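Local coordinates for protein amoebiasin-2 (Entamoeba histolytica, PDB 3M86) that inhibits cysteine proteases CP1, CP2 and, less strongly, CP5, blocking their substrate-binding sites with a wedge of three loops, at residues A5-T10 / F22-K27; P34-A39 / L88-P93; D47-S52 / I74-L79; G82-K87 / Y106-R111. One frame throughout, in Å; residues are numbered along the deposited sequence.

Contacts 1 and 3 lie in one sheet of an immunoglobulin-like beta sandwich, contacts 2 and 4 in the other. Strands 25-32 and 70-78, one used by contact 1 and the other by contact 3, are neighbours, whereas contacts 2 and 4 share strand 82-91 and have centres about 24 Å apart. Contacts 1, 3 and 4 are partly buried: each turns apolar side chains to the core, where Phe-49 of contact 3 packs on Thr-84 of contact 4 and Leu-9 of contact 1 on Tyr-106. Contact 2 is a surface contact at the inhibitory loops, held by an arginine, tyrosine rings and a water. Contact 1 alone adds a histidine-carboxylate bond.

Contact 1. Residues A5-T10 / F22-K27; sequences AIHILT and FNDLIK
His-7 reaches across to Asp-24 where the short strand 6-9 runs parallel to strand 25-32 at the edge of one sheet of the beta sandwich. NE2 of the imidazole donates to Asp-24 OD1 over 2.8 Å, in a nearly straight bond (173°). The oxygen lies practically in the plane of the histidine ring, yet the ring approaches from above the carboxylate, and the two planes are turned 49° from each other. A chi1 of -50° sets CG of His-7 beside its own backbone N and so starts the ring toward Asp-24. On the ring edge, CD2 passes Leu-25 O at 3.4 Å. The second carboxylate oxygen, OD2, accepts the backbone N-H of Ala-5 (N to OD2 2.8 Å), also from above its plane.

On the face that carries Ile-6 and Lys-27, the lysine side chain is extended and Ile-6 CG2 rests against its CG, CD and CE, coming within 3.7 Å of CG. The other face turns to the interior of the sandwich. There Leu-9 CD1 meets Ile-26 CG2 at 3.9 Å, and the two side chains pack further on Tyr-106 and Val-108 of the opposing sheet. Between the faces the backbones are joined by four hydrogen bonds, among them His-7 N to Leu-25 O and Lys-27 N to His-7 O.

Asp-24 is buried, and its two oxygens take N-H groups from Ala-5, His-7 and Ser-21. Such a carboxylate is probably ionised, and its nearness would be expected to favour a positively charged His-7, adding an electrostatic tie between strand 6-9 and the loop leading into strand 25-32.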
loop_
_atom_site.group_PDB
_atom_site.type_symbol
_atom_site.label_atom_id
_atom_site.label_comp_id
_atom_site.label_asym_id
_atom_site.label_seq_id
_atom_site.Cartn_x
_atom_site.Cartn_y
_atom_site.Cartn_z
ATOM N N ALA A 5 12.604 8.122 -8.638
ATOM C CA ALA A 5 11.716 7.133 -9.228
ATOM C C ALA A 5 10.562 6.882 -8.296
ATOM O O ALA A 5 10.710 6.972 -7.072
ATOM C CB ALA A 5 12.461 5.829 -9.521
ATOM N N ILE A 6 9.407 6.591 -8.883
ATOM C CA ILE A 6 8.228 6.214 -8.117
ATOM C C ILE A 6 7.993 4.738 -8.380
ATOM O O ILE A 6 7.898 4.323 -9.537
ATOM C CB ILE A 6 7.006 7.002 -8.577
ATOM C CG1 ILE A 6 7.244 8.506 -8.397
ATOM C CG2 ILE A 6 5.772 6.554 -7.798
ATOM C CD1 ILE A 6 6.283 9.367 -9.203
ATOM N N HIS A 7 7.932 3.940 -7.318
ATOM C CA HIS A 7 7.795 2.498 -7.487
ATOM C C HIS A 7 6.403 2.070 -7.100
ATOM O O HIS A 7 5.964 2.356 -5.995
ATOM C CB HIS A 7 8.811 1.763 -6.616
ATOM C CG HIS A 7 10.200 2.282 -6.772
ATOM N ND1 HIS A 7 11.139 1.675 -7.580
ATOM C CD2 HIS A 7 10.810 3.365 -6.229
ATOM C CE1 HIS A 7 12.263 2.367 -7.535
ATOM N NE2 HIS A 7 12.092 3.392 -6.721
ATOM N N ILE A 8 5.723 1.385 -8.018
ATOM C CA ILE A 8 4.329 1.011 -7.788
ATOM C C ILE A 8 4.262 -0.434 -7.303
ATOM O O ILE A 8 4.853 -1.333 -7.911
ATOM C CB ILE A 8 3.488 1.188 -9.058
ATOM C CG1 ILE A 8 3.447 2.670 -9.449
ATOM C CG2 ILE A 8 2.059 0.689 -8.811
ATOM C CD1 ILE A 8 2.736 2.956 -10.748
ATOM N N LEU A 9 3.574 -0.646 -6.186
ATOM C CA LEU A 9 3.409 -1.994 -5.649
ATOM C C LEU A 9 1.930 -2.323 -5.619
ATOM O O LEU A 9 1.114 -1.490 -5.228
ATOM C CB LEU A 9 3.979 -2.084 -4.244
ATOM C CG LEU A 9 5.490 -1.902 -4.133
ATOM C CD1 LEU A 9 5.920 -1.851 -2.690
ATOM C CD2 LEU A 9 6.196 -3.045 -4.874
ATOM N N THR A 10 1.591 -3.541 -6.049
ATOM C CA THR A 10 0.212 -4.006 -6.015
ATOM C C THR A 10 0.120 -5.346 -5.292
ATOM O O THR A 10 1.109 -5.844 -4.764
ATOM C CB THR A 10 -0.360 -4.180 -7.436
ATOM O OG1 THR A 10 0.186 -5.365 -8.036
ATOM C CG2 THR A 10 -0.044 -2.963 -8.295
ATOM N N PHE A 22 17.032 7.189 -1.699
ATOM C CA PHE A 22 16.553 8.070 -0.634
ATOM C C PHE A 22 15.466 9.033 -1.093
ATOM O O PHE A 22 14.525 9.315 -0.348
ATOM C CB PHE A 22 17.754 8.863 -0.108
ATOM C CG PHE A 22 17.590 9.430 1.285
ATOM C CD1 PHE A 22 16.415 9.309 2.008
ATOM C CD2 PHE A 22 18.657 10.089 1.869
ATOM C CE1 PHE A 22 16.326 9.843 3.302
ATOM C CE2 PHE A 22 18.568 10.616 3.144
ATOM C CZ PHE A 22 17.407 10.499 3.858
ATOM N N ASN A 23 15.570 9.533 -2.320
ATOM C CA ASN A 23 14.599 10.519 -2.781
ATOM C C ASN A 23 13.484 9.928 -3.631
ATOM O O ASN A 23 12.749 10.654 -4.296
ATOM C CB ASN A 23 15.287 11.657 -3.534
ATOM C CG ASN A 23 16.135 11.164 -4.679
ATOM O OD1 ASN A 23 16.371 9.964 -4.820
ATOM N ND2 ASN A 23 16.605 12.092 -5.510
ATOM N N ASP A 24 13.354 8.608 -3.586
ATOM C CA ASP A 24 12.293 7.911 -4.331
ATOM C C ASP A 24 10.957 7.941 -3.580
ATOM O O ASP A 24 10.890 8.414 -2.436
ATOM C CB ASP A 24 12.704 6.461 -4.583
ATOM C CG ASP A 24 13.714 6.319 -5.712
ATOM O OD1 ASP A 24 14.148 5.176 -5.963
ATOM O OD2 ASP A 24 14.096 7.337 -6.345
ATOM N N LEU A 25 9.904 7.440 -4.225
ATOM C CA LEU A 25 8.595 7.299 -3.598
ATOM C C LEU A 25 8.062 5.903 -3.832
ATOM O O LEU A 25 8.314 5.321 -4.884
ATOM C CB LEU A 25 7.597 8.300 -4.179
ATOM C CG LEU A 25 7.626 9.764 -3.754
ATOM C CD1 LEU A 25 6.562 10.521 -4.528
ATOM C CD2 LEU A 25 7.386 9.884 -2.255
ATOM N N ILE A 26 7.326 5.376 -2.856
ATOM C CA ILE A 26 6.603 4.117 -3.024
ATOM C C ILE A 26 5.125 4.426 -3.124
ATOM O O ILE A 26 4.597 5.196 -2.323
ATOM C CB ILE A 26 6.836 3.190 -1.836
ATOM C CG1 ILE A 26 8.297 2.753 -1.795
ATOM C CG2 ILE A 26 5.917 1.948 -1.913
ATOM C CD1 ILE A 26 8.697 2.125 -0.497
ATOM N N LYS A 27 4.473 3.853 -4.130
ATOM C CA LYS A 27 3.020 3.985 -4.273
ATOM C C LYS A 27 2.408 2.603 -4.266
ATOM O O LYS A 27 2.577 1.845 -5.213
ATOM C CB LYS A 27 2.627 4.721 -5.567
ATOM C CG LYS A 27 2.874 6.230 -5.592
ATOM C CD LYS A 27 2.127 6.878 -6.772
ATOM C CE LYS A 27 2.462 8.357 -6.910
ATOM N NZ LYS A 27 1.830 8.978 -8.112
#

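Contact 2. Residues P34-A39 / L88-P93; sequences PSTGYA and LGYSRP
Tyr-38 and Thr-36 of the BC loop meet Tyr-90 at the end of strand 82-91 and Arg-92 just beyond it, before the FG loop; the BC and FG loops are two of the three loops of the protease-blocking wedge. Thr-36 O receives two bonds from one guanidinium: Arg-92 NE at 2.9 Å and NH2 at 3.0 Å. The carbonyl oxygen lies in the guanidinium plane, gripped side-on. Arg-92 NH1 has a long, weak ion pair with Glu-95.

Where the loop joins strand 39-43, Ala-39 and Ser-91 form an antiparallel hydrogen-bonded pair, each N donating to the other's O. The threonine hydroxyl has several partners: Thr-36 OG1 bonds to Asn-33 O, accepts a weak bond from Tyr-38 N and takes a hydrogen from a water at 2.9 Å. The same water lies 2.6 Å from Tyr-90 OH, in the plane of that ring, and the phenol also bonds to Asn-33 N.

The two tyrosine rings are nearly parallel (13°) but slid apart, so that Tyr-38 CB, rather than its ring, covers one face of Tyr-90. Arg-92 CG sits over the centre of the Tyr-38 ring, 3.7 Å from the centroid and almost on the ring normal.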
loop_
_atom_site.group_PDB
_atom_site.type_symbol
_atom_site.label_atom_id
_atom_site.label_comp_id
_atom_site.label_asym_id
_atom_site.label_seq_id
_atom_site.Cartn_x
_atom_site.Cartn_y
_atom_site.Cartn_z
ATOM N N PRO A 34 -15.139 -0.824 -0.153
ATOM C CA PRO A 34 -15.542 -0.175 1.100
ATOM C C PRO A 34 -16.968 -0.512 1.506
ATOM O O PRO A 34 -17.294 -0.429 2.688
ATOM C CB PRO A 34 -15.453 1.323 0.771
ATOM C CG PRO A 34 -14.623 1.431 -0.427
ATOM C CD PRO A 34 -14.753 0.145 -1.192
ATOM N N SER A 35 -17.802 -0.879 0.542
ATOM C CA SER A 35 -19.213 -1.166 0.825
ATOM C C SER A 35 -19.386 -2.389 1.733
ATOM O O SER A 35 -20.477 -2.639 2.259
ATOM C CB SER A 35 -19.992 -1.351 -0.484
ATOM O OG SER A 35 -19.734 -2.603 -1.093
ATOM N N THR A 36 -18.299 -3.134 1.921
ATOM C CA THR A 36 -18.304 -4.357 2.720
ATOM C C THR A 36 -17.771 -4.143 4.129
ATOM O O THR A 36 -17.805 -5.045 4.966
ATOM C CB THR A 36 -17.437 -5.438 2.058
ATOM O OG1 THR A 36 -16.069 -5.000 2.019
ATOM C CG2 THR A 36 -17.909 -5.696 0.657
ATOM N N GLY A 37 -17.257 -2.953 4.396
ATOM C CA GLY A 37 -16.681 -2.689 5.699
ATOM C C GLY A 37 -15.219 -3.070 5.816
ATOM O O GLY A 37 -14.599 -2.784 6.840
ATOM N N TYR A 38 -14.664 -3.712 4.787
ATOM C CA TYR A 38 -13.232 -4.037 4.785
ATOM C C TYR A 38 -12.392 -2.840 4.378
ATOM O O TYR A 38 -12.844 -1.974 3.622
ATOM C CB TYR A 38 -12.907 -5.205 3.843
ATOM C CG TYR A 38 -13.288 -6.549 4.410
ATOM C CD1 TYR A 38 -12.398 -7.267 5.196
ATOM C CD2 TYR A 38 -14.546 -7.095 4.171
ATOM C CE1 TYR A 38 -12.750 -8.495 5.726
ATOM C CE2 TYR A 38 -14.903 -8.316 4.697
ATOM C CZ TYR A 38 -14.003 -9.011 5.472
ATOM O OH TYR A 38 -14.371 -10.231 5.991
ATOM N N ALA A 39 -11.166 -2.798 4.884
ATOM C CA ALA A 39 -10.199 -1.795 4.445
ATOM C C ALA A 39 -8.796 -2.339 4.643
ATOM O O ALA A 39 -8.578 -3.228 5.466
ATOM C CB ALA A 39 -10.374 -0.495 5.214
ATOM N N LEU A 88 0.592 -5.147 4.975
ATOM C CA LEU A 88 -0.796 -4.697 4.812
ATOM C C LEU A 88 -1.732 -5.853 5.132
ATOM O O LEU A 88 -1.439 -7.002 4.806
ATOM C CB LEU A 88 -1.075 -4.282 3.366
ATOM C CG LEU A 88 -0.488 -3.105 2.567
ATOM C CD1 LEU A 88 -1.110 -1.756 2.925
ATOM C CD2 LEU A 88 1.025 -3.070 2.581
ATOM N N GLY A 89 -2.862 -5.546 5.750
ATOM C CA GLY A 89 -3.891 -6.546 5.970
ATOM C C GLY A 89 -5.226 -5.992 5.526
ATOM O O GLY A 89 -5.522 -4.829 5.769
ATOM N N TYR A 90 -6.023 -6.816 4.854
ATOM C CA TYR A 90 -7.356 -6.400 4.451
ATOM C C TYR A 90 -8.321 -6.992 5.452
ATOM O O TYR A 90 -8.513 -8.206 5.489
ATOM C CB TYR A 90 -7.643 -6.948 3.066
ATOM C CG TYR A 90 -8.883 -6.426 2.374
ATOM C CD1 TYR A 90 -8.978 -5.103 1.953
ATOM C CD2 TYR A 90 -9.939 -7.283 2.094
ATOM C CE1 TYR A 90 -10.115 -4.644 1.289
ATOM C CE2 TYR A 90 -11.061 -6.835 1.425
ATOM C CZ TYR A 90 -11.137 -5.528 1.016
ATOM O OH TYR A 90 -12.273 -5.115 0.357
ATOM N N SER A 91 -8.919 -6.140 6.276
ATOM C CA SER A 91 -9.762 -6.617 7.370
ATOM C C SER A 91 -10.888 -5.657 7.728
ATOM O O SER A 91 -10.952 -4.542 7.215
ATOM C CB SER A 91 -8.909 -6.846 8.613
ATOM O OG SER A 91 -8.552 -5.603 9.184
ATOM N N ARG A 92 -11.768 -6.100 8.625
ATOM C CA ARG A 92 -12.831 -5.254 9.168
ATOM C C ARG A 92 -12.425 -4.726 10.537
ATOM O O ARG A 92 -12.120 -5.505 11.435
ATOM C CB ARG A 92 -14.138 -6.031 9.315
ATOM C CG ARG A 92 -14.890 -6.251 8.030
ATOM C CD ARG A 92 -16.287 -6.737 8.318
ATOM N NE ARG A 92 -17.075 -6.847 7.100
ATOM C CZ ARG A 92 -17.645 -7.966 6.675
ATOM N NH1 ARG A 92 -17.528 -9.084 7.379
ATOM N NH2 ARG A 92 -18.338 -7.965 5.544
ATOM N N PRO A 93 -12.451 -3.400 10.701
ATOM C CA PRO A 93 -11.947 -2.689 11.882
ATOM C C PRO A 93 -12.440 -3.265 13.203
ATOM O O PRO A 93 -11.624 -3.647 14.043
ATOM C CB PRO A 93 -12.495 -1.268 11.698
ATOM C CG PRO A 93 -13.607 -1.403 10.713
ATOM C CD PRO A 93 -13.193 -2.506 9.801
HETATM O O HOH W 1 -14.285 -6.805 0.537
#

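Contact 3. Residues D47-S52 / I74-L79; sequences DTFSLS and IQLKPL
In the beta hairpin of strands 49-58 and 70-78, which carries the DE loop at its closed end, Phe-49, Leu-51 and Ser-52 meet Ile-74 to Pro-78 near the open end. Ser-50 and Lys-77 form an antiparallel hydrogen-bonded pair, with Ser-50 N to Lys-77 O almost straight (176°). Leu-79 N adds a bond to Thr-48 O.

On the inner side Phe-49 and Leu-76 lie about at right angles. Phe-49 CD1 touches Leu-76 CB at 3.7 Å, while Leu-76 CD1 stands over one face of the ring, offset toward its rim. Leu-51 lies on the same face as Leu-76 but at its exposed margin. Its CG is anti to the backbone N (chi1 -173°), and the branch CD2 turns in to within 3.5 Å of Ile-74 CG2 and 4.0 Å of Leu-76 CD2. Toward the outside, Leu-79 CG packs on Ser-50 CB at 3.8 Å.

Gln-75 O receives Ser-52 N at 2.9 Å and a weak bond from Ser-52 OG. The segment axes run at 141°, a marked twist for antiparallel neighbours. Phe-49 extends the apolar layer to Val-108 and Ile-110 of the other sheet, an arrangement typical of the immunoglobulin-like beta sandwich.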
loop_
_atom_site.group_PDB
_atom_site.type_symbol
_atom_site.label_atom_id
_atom_site.label_comp_id
_atom_site.label_asym_id
_atom_site.label_seq_id
_atom_site.Cartn_x
_atom_site.Cartn_y
_atom_site.Cartn_z
ATOM N N ASP A 47 9.583 5.779 11.783
ATOM C CA ASP A 47 10.842 6.502 11.851
ATOM C C ASP A 47 11.517 6.512 10.475
ATOM O O ASP A 47 12.402 7.323 10.235
ATOM C CB ASP A 47 11.777 5.907 12.909
ATOM C CG ASP A 47 12.305 4.538 12.524
ATOM O OD1 ASP A 47 13.366 4.143 13.053
ATOM O OD2 ASP A 47 11.666 3.856 11.697
ATOM N N THR A 48 11.083 5.633 9.570
ATOM C CA THR A 48 11.772 5.464 8.283
ATOM C C THR A 48 10.992 5.969 7.068
ATOM O O THR A 48 11.607 6.376 6.076
ATOM C CB THR A 48 12.209 4.002 8.051
ATOM O OG1 THR A 48 12.977 3.557 9.179
ATOM C CG2 THR A 48 13.088 3.888 6.793
ATOM N N PHE A 49 9.660 5.935 7.143
ATOM C CA PHE A 49 8.810 6.486 6.091
ATOM C C PHE A 49 7.846 7.539 6.596
ATOM O O PHE A 49 7.336 7.457 7.721
ATOM C CB PHE A 49 7.915 5.405 5.475
ATOM C CG PHE A 49 8.621 4.461 4.562
ATOM C CD1 PHE A 49 9.055 4.880 3.324
ATOM C CD2 PHE A 49 8.813 3.134 4.929
ATOM C CE1 PHE A 49 9.703 4.003 2.469
ATOM C CE2 PHE A 49 9.461 2.258 4.085
ATOM C CZ PHE A 49 9.906 2.695 2.859
ATOM N N SER A 50 7.573 8.517 5.739
ATOM C CA SER A 50 6.481 9.460 5.945
ATOM C C SER A 50 5.325 9.141 4.996
ATOM O O SER A 50 5.544 8.779 3.844
ATOM C CB SER A 50 6.972 10.886 5.699
ATOM O OG SER A 50 5.916 11.819 5.824
ATOM N N LEU A 51 4.092 9.272 5.485
ATOM C CA LEU A 51 2.908 9.078 4.646
ATOM C C LEU A 51 2.726 10.358 3.854
ATOM O O LEU A 51 2.344 11.389 4.405
ATOM C CB LEU A 51 1.683 8.841 5.530
ATOM C CG LEU A 51 0.338 8.453 4.898
ATOM C CD1 LEU A 51 -0.313 9.628 4.178
ATOM C CD2 LEU A 51 0.490 7.254 3.970
ATOM N N SER A 52 3.018 10.306 2.566
ATOM C CA SER A 52 2.952 11.496 1.742
ATOM C C SER A 52 1.517 11.709 1.254
ATOM O O SER A 52 1.050 12.835 1.129
ATOM C CB SER A 52 3.937 11.414 0.570
ATOM O OG SER A 52 3.825 10.190 -0.120
ATOM N N ILE A 74 -1.572 4.318 -1.309
ATOM C CA ILE A 74 -0.817 4.825 -0.174
ATOM C C ILE A 74 0.568 5.172 -0.684
ATOM O O ILE A 74 1.253 4.322 -1.247
ATOM C CB ILE A 74 -0.679 3.767 0.933
ATOM C CG1 ILE A 74 -2.066 3.369 1.455
ATOM C CG2 ILE A 74 0.176 4.308 2.067
ATOM C CD1 ILE A 74 -2.089 2.052 2.208
ATOM N N GLN A 75 0.968 6.425 -0.518
ATOM C CA GLN A 75 2.285 6.839 -0.980
ATOM C C GLN A 75 3.202 7.081 0.202
ATOM O O GLN A 75 2.835 7.803 1.141
ATOM C CB GLN A 75 2.189 8.106 -1.818
ATOM C CG GLN A 75 1.262 7.989 -3.007
ATOM C CD GLN A 75 1.271 9.261 -3.832
ATOM O OE1 GLN A 75 2.263 9.994 -3.845
ATOM N NE2 GLN A 75 0.174 9.535 -4.511
ATOM N N LEU A 76 4.395 6.483 0.159
ATOM C CA LEU A 76 5.354 6.608 1.255
ATOM C C LEU A 76 6.658 7.218 0.774
ATOM O O LEU A 76 7.190 6.834 -0.273
ATOM C CB LEU A 76 5.686 5.238 1.846
ATOM C CG LEU A 76 4.505 4.456 2.415
ATOM C CD1 LEU A 76 4.953 3.048 2.790
ATOM C CD2 LEU A 76 3.959 5.207 3.617
ATOM N N LYS A 77 7.171 8.159 1.544
ATOM C CA LYS A 77 8.422 8.802 1.174
ATOM C C LYS A 77 9.451 8.482 2.240
ATOM O O LYS A 77 9.191 8.657 3.416
ATOM C CB LYS A 77 8.222 10.314 1.096
ATOM C CG LYS A 77 9.475 11.069 0.655
ATOM C CD LYS A 77 9.191 12.556 0.499
ATOM C CE LYS A 77 10.442 13.313 0.078
ATOM N NZ LYS A 77 10.167 14.764 -0.122
ATOM N N PRO A 78 10.636 8.018 1.839
ATOM C CA PRO A 78 11.650 7.733 2.862
ATOM C C PRO A 78 12.008 8.953 3.714
ATOM O O PRO A 78 12.179 10.058 3.191
ATOM C CB PRO A 78 12.877 7.338 2.033
ATOM C CG PRO A 78 12.321 6.833 0.760
ATOM C CD PRO A 78 11.087 7.648 0.483
ATOM N N LEU A 79 12.101 8.742 5.026
ATOM C CA LEU A 79 12.634 9.754 5.930
ATOM C C LEU A 79 14.104 9.504 6.203
ATOM O O LEU A 79 14.863 10.443 6.475
ATOM C CB LEU A 79 11.865 9.740 7.256
ATOM C CG LEU A 79 10.474 10.364 7.169
ATOM C CD1 LEU A 79 9.683 10.089 8.445
ATOM C CD2 LEU A 79 10.595 11.857 6.914
#

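Contact 4. Residues G82-K87 / Y106-R111; sequences GTTTIK and YSVVIR
Thr-84 and Val-108, with Ile-86 and Tyr-106, form the inward face of the beta hairpin of strands 82-91 and 102-110, whose connection carries the FG loop. The buried side is the densely filled one. Ile-86 CD1 meets Val-108 CG2 at 3.9 Å, the two side chains crossing at a slant, and both pack on Phe-49 of the opposite sheet. Tyr-106 lies next to Ile-86, and its OH is bonded to Thr-10 O. At the far end Ile-110 CB approaches Gly-82 O at 3.6 Å.

The outward face is looser. Thr-83 stands across from Val-109 and Thr-85 across from Ser-107, without close contact between the side chains of either pair. Thr-83 and Thr-85 are exposed, while Ser-107 and Val-109 are partly screened by strand 17-20.

Three antiparallel hydrogen-bonded pairs run between the faces: Gly-82 with Ile-110, Thr-84 with Val-108 and Ile-86 with Tyr-106. The middle pair has an extra bond. Thr-84 and Val-108 lie side by side, and chi1 of 68° puts OG1 of the threonine between its own N and carbonyl carbon. Val-108 O therefore accepts twice, from Thr-84 N at 2.9 Å and from Thr-84 OG1 at 3.0 Å.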
loop_
_atom_site.group_PDB
_atom_site.type_symbol
_atom_site.label_atom_id
_atom_site.label_comp_id
_atom_site.label_asym_id
_atom_site.label_seq_id
_atom_site.Cartn_x
_atom_site.Cartn_y
_atom_site.Cartn_z
ATOM N N GLY A 82 17.916 2.915 5.121
ATOM C CA GLY A 82 17.824 1.741 5.969
ATOM C C GLY A 82 17.045 0.628 5.306
ATOM O O GLY A 82 16.750 0.698 4.118
ATOM N N THR A 83 16.715 -0.408 6.070
ATOM C CA THR A 83 15.937 -1.523 5.537
ATOM C C THR A 83 14.653 -1.710 6.342
ATOM O O THR A 83 14.667 -1.661 7.576
ATOM C CB THR A 83 16.777 -2.824 5.482
ATOM O OG1 THR A 83 15.930 -3.941 5.191
ATOM C CG2 THR A 83 17.496 -3.058 6.799
ATOM N N THR A 84 13.545 -1.901 5.630
ATOM C CA THR A 84 12.214 -1.886 6.215
ATOM C C THR A 84 11.365 -3.048 5.747
ATOM O O THR A 84 11.652 -3.692 4.737
ATOM C CB THR A 84 11.432 -0.624 5.790
ATOM O OG1 THR A 84 11.140 -0.698 4.385
ATOM C CG2 THR A 84 12.218 0.629 6.072
ATOM N N THR A 85 10.304 -3.302 6.502
ATOM C CA THR A 85 9.251 -4.199 6.070
ATOM C C THR A 85 7.950 -3.425 6.147
ATOM O O THR A 85 7.695 -2.742 7.138
ATOM C CB THR A 85 9.133 -5.399 7.002
ATOM O OG1 THR A 85 10.393 -6.078 7.061
ATOM C CG2 THR A 85 8.059 -6.352 6.494
ATOM N N ILE A 86 7.131 -3.543 5.108
ATOM C CA ILE A 86 5.802 -2.936 5.086
ATOM C C ILE A 86 4.808 -4.094 5.047
ATOM O O ILE A 86 4.949 -5.000 4.223
ATOM C CB ILE A 86 5.605 -2.054 3.835
ATOM C CG1 ILE A 86 6.639 -0.922 3.785
ATOM C CG2 ILE A 86 4.163 -1.478 3.775
ATOM C CD1 ILE A 86 6.677 -0.204 2.434
ATOM N N LYS A 87 3.832 -4.087 5.950
ATOM C CA LYS A 87 2.811 -5.133 5.956
ATOM C C LYS A 87 1.425 -4.525 5.805
ATOM O O LYS A 87 1.119 -3.506 6.423
ATOM C CB LYS A 87 2.867 -5.934 7.255
ATOM C CG LYS A 87 4.095 -6.820 7.412
ATOM C CD LYS A 87 4.100 -7.495 8.778
ATOM C CE LYS A 87 5.336 -8.363 8.969
ATOM N NZ LYS A 87 5.391 -8.962 10.335
ATOM N N TYR A 106 5.947 -6.453 2.010
ATOM C CA TYR A 106 6.988 -5.972 1.118
ATOM C C TYR A 106 8.253 -5.638 1.919
ATOM O O TYR A 106 8.177 -5.097 3.014
ATOM C CB TYR A 106 6.556 -4.705 0.384
ATOM C CG TYR A 106 5.217 -4.737 -0.310
ATOM C CD1 TYR A 106 4.992 -5.559 -1.408
ATOM C CD2 TYR A 106 4.196 -3.892 0.099
ATOM C CE1 TYR A 106 3.763 -5.562 -2.062
ATOM C CE2 TYR A 106 2.968 -3.893 -0.546
ATOM C CZ TYR A 106 2.765 -4.715 -1.622
ATOM O OH TYR A 106 1.556 -4.697 -2.268
ATOM N N SER A 107 9.410 -5.956 1.359
ATOM C CA SER A 107 10.681 -5.579 1.952
ATOM C C SER A 107 11.245 -4.434 1.128
ATOM O O SER A 107 11.350 -4.535 -0.091
ATOM C CB SER A 107 11.646 -6.762 1.926
ATOM O OG SER A 107 11.120 -7.845 2.666
ATOM N N VAL A 108 11.590 -3.334 1.783
ATOM C CA VAL A 108 12.086 -2.180 1.058
ATOM C C VAL A 108 13.428 -1.735 1.619
ATOM O O VAL A 108 13.543 -1.420 2.802
ATOM C CB VAL A 108 11.096 -1.009 1.086
ATOM C CG1 VAL A 108 11.707 0.204 0.363
ATOM C CG2 VAL A 108 9.756 -1.421 0.463
ATOM N N VAL A 109 14.447 -1.751 0.771
ATOM C CA VAL A 109 15.767 -1.278 1.138
ATOM C C VAL A 109 15.950 0.113 0.561
ATOM O O VAL A 109 15.874 0.306 -0.651
ATOM C CB VAL A 109 16.868 -2.195 0.569
ATOM C CG1 VAL A 109 18.249 -1.690 0.976
ATOM C CG2 VAL A 109 16.653 -3.631 1.028
ATOM N N ILE A 110 16.172 1.082 1.440
ATOM C CA ILE A 110 16.414 2.461 1.042
ATOM C C ILE A 110 17.910 2.728 1.099
ATOM O O ILE A 110 18.511 2.844 2.177
ATOM C CB ILE A 110 15.680 3.440 1.968
ATOM C CG1 ILE A 110 14.188 3.087 2.043
ATOM C CG2 ILE A 110 15.913 4.880 1.514
ATOM C CD1 ILE A 110 13.452 3.756 3.197
ATOM N N ARG A 111 18.524 2.826 -0.076
ATOM C CA ARG A 111 19.975 2.906 -0.158
ATOM C C ARG A 111 20.414 4.330 -0.428
ATOM O O ARG A 111 19.617 5.161 -0.855
ATOM C CB ARG A 111 20.490 1.980 -1.259
ATOM O OXT ARG A 111 21.573 4.684 -0.213
#